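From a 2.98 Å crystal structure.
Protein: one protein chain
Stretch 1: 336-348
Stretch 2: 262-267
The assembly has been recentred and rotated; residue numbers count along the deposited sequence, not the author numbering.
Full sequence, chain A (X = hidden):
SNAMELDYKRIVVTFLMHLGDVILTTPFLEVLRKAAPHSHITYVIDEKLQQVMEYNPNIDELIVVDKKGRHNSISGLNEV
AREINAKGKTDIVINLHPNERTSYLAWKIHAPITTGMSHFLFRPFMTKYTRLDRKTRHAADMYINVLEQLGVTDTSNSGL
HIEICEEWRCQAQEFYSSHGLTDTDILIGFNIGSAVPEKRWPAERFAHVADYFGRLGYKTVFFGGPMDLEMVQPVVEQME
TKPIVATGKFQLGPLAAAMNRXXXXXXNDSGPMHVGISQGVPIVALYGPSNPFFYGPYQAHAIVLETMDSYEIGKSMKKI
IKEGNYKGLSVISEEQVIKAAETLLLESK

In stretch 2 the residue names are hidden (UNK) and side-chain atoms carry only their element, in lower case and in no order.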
ATOM      1  N   GLN A 336       2.459 -24.452  -5.920  1.00 39.05           N
ATOM      2  CA  GLN A 336       1.379 -23.481  -5.690  1.00 44.05           C
ATOM      3  C   GLN A 336       1.707 -22.109  -6.299  1.00 48.38           C
ATOM      4  O   GLN A 336       0.922 -21.559  -7.071  1.00 46.40           O
ATOM      5  CB  GLN A 336       1.046 -23.326  -4.202  1.00 38.72           C
ATOM      6  CG  GLN A 336       0.348 -24.513  -3.591  1.00 40.34           C
ATOM      7  CD  GLN A 336      -0.161 -24.230  -2.200  1.00 44.45           C
ATOM      8  OE1 GLN A 336       0.353 -24.769  -1.220  1.00 45.70           O
ATOM      9  NE2 GLN A 336      -1.184 -23.386  -2.101  1.00 48.65           N
ATOM     10  N   VAL A 337       2.867 -21.556  -5.952  1.00 49.98           N
ATOM     11  CA  VAL A 337       3.232 -20.237  -6.450  1.00 51.66           C
ATOM     12  C   VAL A 337       3.275 -20.241  -7.977  1.00 49.57           C
ATOM     13  O   VAL A 337       2.571 -19.453  -8.632  1.00 44.94           O
ATOM     14  CB  VAL A 337       4.572 -19.727  -5.858  1.00 38.10           C
ATOM     15  CG1 VAL A 337       4.992 -18.427  -6.530  1.00 31.09           C
ATOM     16  CG2 VAL A 337       4.439 -19.520  -4.355  1.00 42.93           C
ATOM     17  N   ILE A 338       4.087 -21.143  -8.532  1.00 40.26           N
ATOM     18  CA  ILE A 338       4.176 -21.296  -9.977  1.00 38.63           C
ATOM     19  C   ILE A 338       2.798 -21.315 -10.652  1.00 44.65           C
ATOM     20  O   ILE A 338       2.572 -20.601 -11.628  1.00 44.09           O
ATOM     21  CB  ILE A 338       4.888 -22.590 -10.359  1.00 36.15           C
ATOM     22  CG1 ILE A 338       6.232 -22.704  -9.646  1.00 38.39           C
ATOM     23  CG2 ILE A 338       5.052 -22.672 -11.878  1.00 36.43           C
ATOM     24  CD1 ILE A 338       7.401 -22.127 -10.442  1.00 45.85           C
ATOM     25  N   LYS A 339       1.880 -22.130 -10.133  1.00 46.41           N
ATOM     26  CA  LYS A 339       0.576 -22.293 -10.773  1.00 41.81           C
ATOM     27  C   LYS A 339      -0.208 -20.997 -10.845  1.00 44.94           C
ATOM     28  O   LYS A 339      -0.874 -20.722 -11.849  1.00 42.07           O
ATOM     29  CB  LYS A 339      -0.273 -23.356 -10.079  1.00 34.28           C
ATOM     30  CG  LYS A 339      -1.480 -23.738 -10.918  1.00 48.59           C
ATOM     31  CD  LYS A 339      -2.108 -25.064 -10.494  1.00 61.13           C
ATOM     32  CE  LYS A 339      -3.514 -25.264 -11.103  1.00 65.15           C
ATOM     33  NZ  LYS A 339      -3.529 -25.384 -12.599  1.00 68.00           N
ATOM     34  N   ALA A 340      -0.119 -20.215  -9.768  1.00 46.37           N
ATOM     35  CA  ALA A 340      -0.930 -19.017  -9.585  1.00 42.30           C
ATOM     36  C   ALA A 340      -0.467 -17.929 -10.523  1.00 48.76           C
ATOM     37  O   ALA A 340      -1.269 -17.206 -11.123  1.00 50.10           O
ATOM     38  CB  ALA A 340      -0.829 -18.548  -8.168  1.00 33.42           C
ATOM     39  N   ALA A 341       0.848 -17.812 -10.622  1.00 48.85           N
ATOM     40  CA  ALA A 341       1.460 -16.903 -11.552  1.00 50.58           C
ATOM     41  C   ALA A 341       0.975 -17.230 -12.953  1.00 45.55           C
ATOM     42  O   ALA A 341       0.359 -16.404 -13.622  1.00 43.05           O
ATOM     43  CB  ALA A 341       2.961 -17.053 -11.472  1.00 62.11           C
ATOM     44  N   GLU A 342       1.260 -18.449 -13.395  1.00 43.53           N
ATOM     45  CA  GLU A 342       0.980 -18.828 -14.767  1.00 47.32           C
ATOM     46  C   GLU A 342      -0.478 -18.556 -15.092  1.00 49.12           C
ATOM     47  O   GLU A 342      -0.834 -18.251 -16.231  1.00 51.76           O
ATOM     48  CB  GLU A 342       1.320 -20.297 -14.999  1.00 59.00           C
ATOM     49  CG  GLU A 342       2.768 -20.653 -14.658  1.00 70.60           C
ATOM     50  CD  GLU A 342       3.241 -21.936 -15.332  1.00 77.57           C
ATOM     51  OE1 GLU A 342       2.426 -22.884 -15.461  1.00 83.29           O
ATOM     52  OE2 GLU A 342       4.424 -21.982 -15.745  1.00 71.52           O
ATOM     53  N   THR A 343      -1.320 -18.665 -14.073  1.00 46.62           N
ATOM     54  CA  THR A 343      -2.742 -18.427 -14.236  1.00 50.09           C
ATOM     55  C   THR A 343      -2.993 -16.952 -14.466  1.00 51.84           C
ATOM     56  O   THR A 343      -3.626 -16.570 -15.456  1.00 46.39           O
ATOM     57  CB  THR A 343      -3.521 -18.837 -12.981  1.00 52.83           C
ATOM     58  OG1 THR A 343      -3.470 -20.263 -12.827  1.00 58.32           O
ATOM     59  CG2 THR A 343      -4.964 -18.354 -13.076  1.00 43.34           C
ATOM     60  N   LEU A 344      -2.500 -16.131 -13.535  1.00 48.75           N
ATOM     61  CA  LEU A 344      -2.679 -14.686 -13.613  1.00 41.69           C
ATOM     62  C   LEU A 344      -1.997 -14.141 -14.855  1.00 47.59           C
ATOM     63  O   LEU A 344      -2.505 -13.218 -15.491  1.00 47.42           O
ATOM     64  CB  LEU A 344      -2.120 -14.003 -12.370  1.00 38.12           C
ATOM     65  CG  LEU A 344      -2.970 -13.899 -11.100  1.00 38.88           C
ATOM     66  CD1 LEU A 344      -2.155 -13.359  -9.931  1.00 35.15           C
ATOM     67  CD2 LEU A 344      -4.175 -13.016 -11.352  1.00 38.91           C
ATOM     68  N   LEU A 345      -0.846 -14.729 -15.192  1.00 51.51           N
ATOM     69  CA  LEU A 345      -0.050 -14.316 -16.350  1.00 53.08           C
ATOM     70  C   LEU A 345      -0.822 -14.464 -17.644  1.00 55.57           C
ATOM     71  O   LEU A 345      -0.676 -13.661 -18.577  1.00 53.41           O
ATOM     72  CB  LEU A 345       1.226 -15.140 -16.427  1.00 50.53           C
ATOM     73  CG  LEU A 345       2.338 -14.552 -15.578  1.00 48.68           C
ATOM     74  CD1 LEU A 345       3.526 -15.475 -15.587  1.00 54.75           C
ATOM     75  CD2 LEU A 345       2.692 -13.209 -16.153  1.00 44.29           C
ATOM     76  N   LEU A 346      -1.635 -15.515 -17.683  1.00 56.83           N
ATOM     77  CA  LEU A 346      -2.557 -15.768 -18.775  1.00 56.14           C
ATOM     78  C   LEU A 346      -3.754 -14.807 -18.731  1.00 68.89           C
ATOM     79  O   LEU A 346      -3.986 -14.048 -19.681  1.00 73.77           O
ATOM     80  CB  LEU A 346      -3.037 -17.211 -18.694  1.00 47.57           C
ATOM     81  CG  LEU A 346      -4.020 -17.618 -19.783  1.00 51.35           C
ATOM     82  CD1 LEU A 346      -3.428 -17.327 -21.149  1.00 57.18           C
ATOM     83  CD2 LEU A 346      -4.367 -19.075 -19.649  1.00 38.93           C
ATOM     84  N   GLU A 347      -4.495 -14.841 -17.621  1.00 72.11           N
ATOM     85  CA  GLU A 347      -5.697 -14.023 -17.420  1.00 75.76           C
ATOM     86  C   GLU A 347      -5.489 -12.516 -17.624  1.00 82.08           C
ATOM     87  O   GLU A 347      -6.461 -11.777 -17.771  1.00 89.40           O
ATOM     88  CB  GLU A 347      -6.235 -14.211 -15.999  1.00 78.42           C
ATOM     89  CG  GLU A 347      -7.041 -15.465 -15.708  1.00 85.45           C
ATOM     90  CD  GLU A 347      -7.575 -15.469 -14.266  1.00 92.51           C
ATOM     91  OE1 GLU A 347      -6.791 -15.169 -13.331  1.00 89.29           O
ATOM     92  OE2 GLU A 347      -8.782 -15.753 -14.063  1.00 94.91           O
ATOM     93  N   SER A 348      -4.244 -12.046 -17.594  1.00 79.01           N
ATOM     94  CA  SER A 348      -4.002 -10.606 -17.704  1.00 77.67           C
ATOM     95  C   SER A 348      -3.646 -10.167 -19.126  1.00 72.16           C
ATOM     96  O   SER A 348      -4.529  -9.791 -19.903  1.00 68.72           O
ATOM     97  CB  SER A 348      -2.967 -10.115 -16.669  1.00 77.01           C
ATOM     98  OG  SER A 348      -1.685 -10.686 -16.847  1.00 68.76           O
ATOM     99  N   UNK A 262       6.185  -4.214 -14.274  1.00 57.48           N
ATOM    100  CA  UNK A 262       6.038  -5.645 -14.033  1.00 56.56           C
ATOM    101  C   UNK A 262       4.743  -6.227 -14.568  1.00 50.68           C
ATOM    102  O   UNK A 262       3.662  -5.709 -14.286  1.00 55.06           O
ATOM    103  s   UNK A 262       7.788  -5.786 -11.931  1.00 64.12           S
ATOM    104  c   UNK A 262       6.142  -5.949 -12.547  1.00 55.15           C
ATOM    105  N   UNK A 263       4.875  -7.314 -15.329  1.00 44.55           N
ATOM    106  CA  UNK A 263       3.746  -8.134 -15.760  1.00 42.15           C
ATOM    107  C   UNK A 263       3.190  -8.973 -14.610  1.00 45.37           C
ATOM    108  O   UNK A 263       2.114  -9.539 -14.728  1.00 46.60           O
ATOM    109  c   UNK A 263       4.731  -8.341 -18.075  1.00 47.84           C
ATOM    110  n   UNK A 263       4.141  -8.561 -19.240  1.00 53.21           N
ATOM    111  o   UNK A 263       5.709  -7.608 -17.956  1.00 52.94           O
ATOM    112  c   UNK A 263       4.159  -9.070 -16.887  1.00 39.53           C
ATOM    113  N   UNK A 264       3.936  -9.055 -13.510  1.00 46.20           N
ATOM    114  CA  UNK A 264       3.520  -9.812 -12.334  1.00 43.76           C
ATOM    115  C   UNK A 264       4.383  -9.531 -11.097  1.00 48.07           C
ATOM    116  O   UNK A 264       5.566  -9.224 -11.188  1.00 51.31           O
ATOM    117  c   UNK A 264       3.445 -13.628 -11.668  1.00 42.98           C
ATOM    118  c   UNK A 264       3.003 -12.194 -11.482  1.00 45.35           C
ATOM    119  c   UNK A 264       1.475 -12.109 -11.405  1.00 43.49           C
ATOM    120  c   UNK A 264       3.547 -11.312 -12.618  1.00 45.28           C
ATOM    121  N   UNK A 265       3.775  -9.673  -9.933  1.00 46.65           N
ATOM    122  CA  UNK A 265       4.471  -9.504  -8.680  1.00 38.59           C
ATOM    123  C   UNK A 265       4.087 -10.613  -7.681  1.00 46.37           C
ATOM    124  O   UNK A 265       2.918 -10.812  -7.353  1.00 46.36           O
ATOM    125  c   UNK A 265       4.344  -6.484  -6.219  1.00 57.70           C
ATOM    126  c   UNK A 265       4.155  -8.130  -8.120  1.00 35.58           C
ATOM    127  c   UNK A 265       4.623  -7.919  -6.687  1.00 50.00           C
ATOM    128  c   UNK A 265       6.095  -8.265  -6.563  1.00 54.62           C
ATOM    129  N   UNK A 266       5.087 -11.355  -7.224  1.00 48.93           N
ATOM    130  CA  UNK A 266       4.908 -12.345  -6.172  1.00 42.62           C
ATOM    131  C   UNK A 266       5.412 -11.716  -4.881  1.00 42.04           C
ATOM    132  O   UNK A 266       6.475 -11.087  -4.877  1.00 45.93           O
ATOM    133  c   UNK A 266       6.018 -15.433  -8.178  1.00 37.81           C
ATOM    134  c   UNK A 266       5.737 -13.585  -6.482  1.00 36.48           C
ATOM    135  c   UNK A 266       5.303 -14.166  -7.822  1.00 36.03           C
ATOM    136  c   UNK A 266       5.615 -14.597  -5.374  1.00 33.57           C
ATOM    137  N   UNK A 267       4.670 -11.858  -3.787  1.00 32.60           N
ATOM    138  CA  UNK A 267       4.988 -11.042  -2.614  1.00 37.60           C
ATOM    139  C   UNK A 267       4.319 -11.481  -1.335  1.00 40.39           C
ATOM    140  O   UNK A 267       3.318 -12.185  -1.376  1.00 54.60           O
ATOM    141  c   UNK A 267       4.625  -9.542  -2.839  1.00 55.83           C
ATOM    142  o   UNK A 267       4.387  -8.919  -1.576  1.00 53.06           O
ATOM    143  c   UNK A 267       3.365  -9.399  -3.663  1.00 58.34           C
TER

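Position 262 carries two side-chain atoms, one carbon followed by one sulfur, with no branch. Its side chain is out of reach of stretch 1, so identification rests on composition alone: a single carbon ending in sulfur is cysteine, C262, with chi1 in the m well.

Position 263 has two carbons, the second carrying one oxygen and one nitrogen. Its CB lies 4.5 Å from L345 CD2, and the same methyl, L345 CD2, sits 4.0 Å from the backbone O of position 263. The side chain ends in a carboxamide attached directly to CB, hence asparagine; the terminal pair of one oxygen and one nitrogen excludes aspartate. In N263, OD1 is hydrogen-bonded elsewhere in the structure.

At position 264 there are four carbons, forked at the second. The chain points toward the helix, and its CB packs 4.1 Å from L345 CD2. A fork one carbon beyond CB identifies leucine. The two methyls of L264 diverge over the helix surface: CD2 of L264 packs directly on A341 CB at 3.5 Å, while CD1 of L264 lies 4.1 Å from L344 CD1.

Position 265 again shows four carbons forked at the second, but its side chain is out of reach of the helix, as expected where alternate residues of a strand face opposite ways. It too is leucine, L265, and it is buried against other parts of the protein.

Position 266 returns toward the helix. Its four carbons fork at the first, and one arm is two carbons long and meets V337; this is the pattern of isoleucine. The longer arm of I266 ends in CD1, 3.6 Å from V337 CG1.

Position 267 has one carbon bearing one oxygen and one carbon, a beta-branched hydroxyl side chain, and is therefore threonine. T267 is out of reach of the helix.

The contact is mainly apolar, with no hydrogen bond crossing it. Helix and strand run nearly antiparallel, at 154°, with their axes 9.6 Å apart at closest approach, so successive inward-facing strand residues meet successively earlier turns of the helix: L264 packs on A341, L344 and L345, and I266 on V337. L264 has the largest area covered by the other stretch, 77 Å², and the 278 Å² buried in all is modest. At the helix end, S348 OG donates to L344 O at 3.0 Å, satisfying the hydroxyl within its own stretch; S348 OG also lies 4.5 Å from N263 O.

Stretch 2 262-267: CNLLIT
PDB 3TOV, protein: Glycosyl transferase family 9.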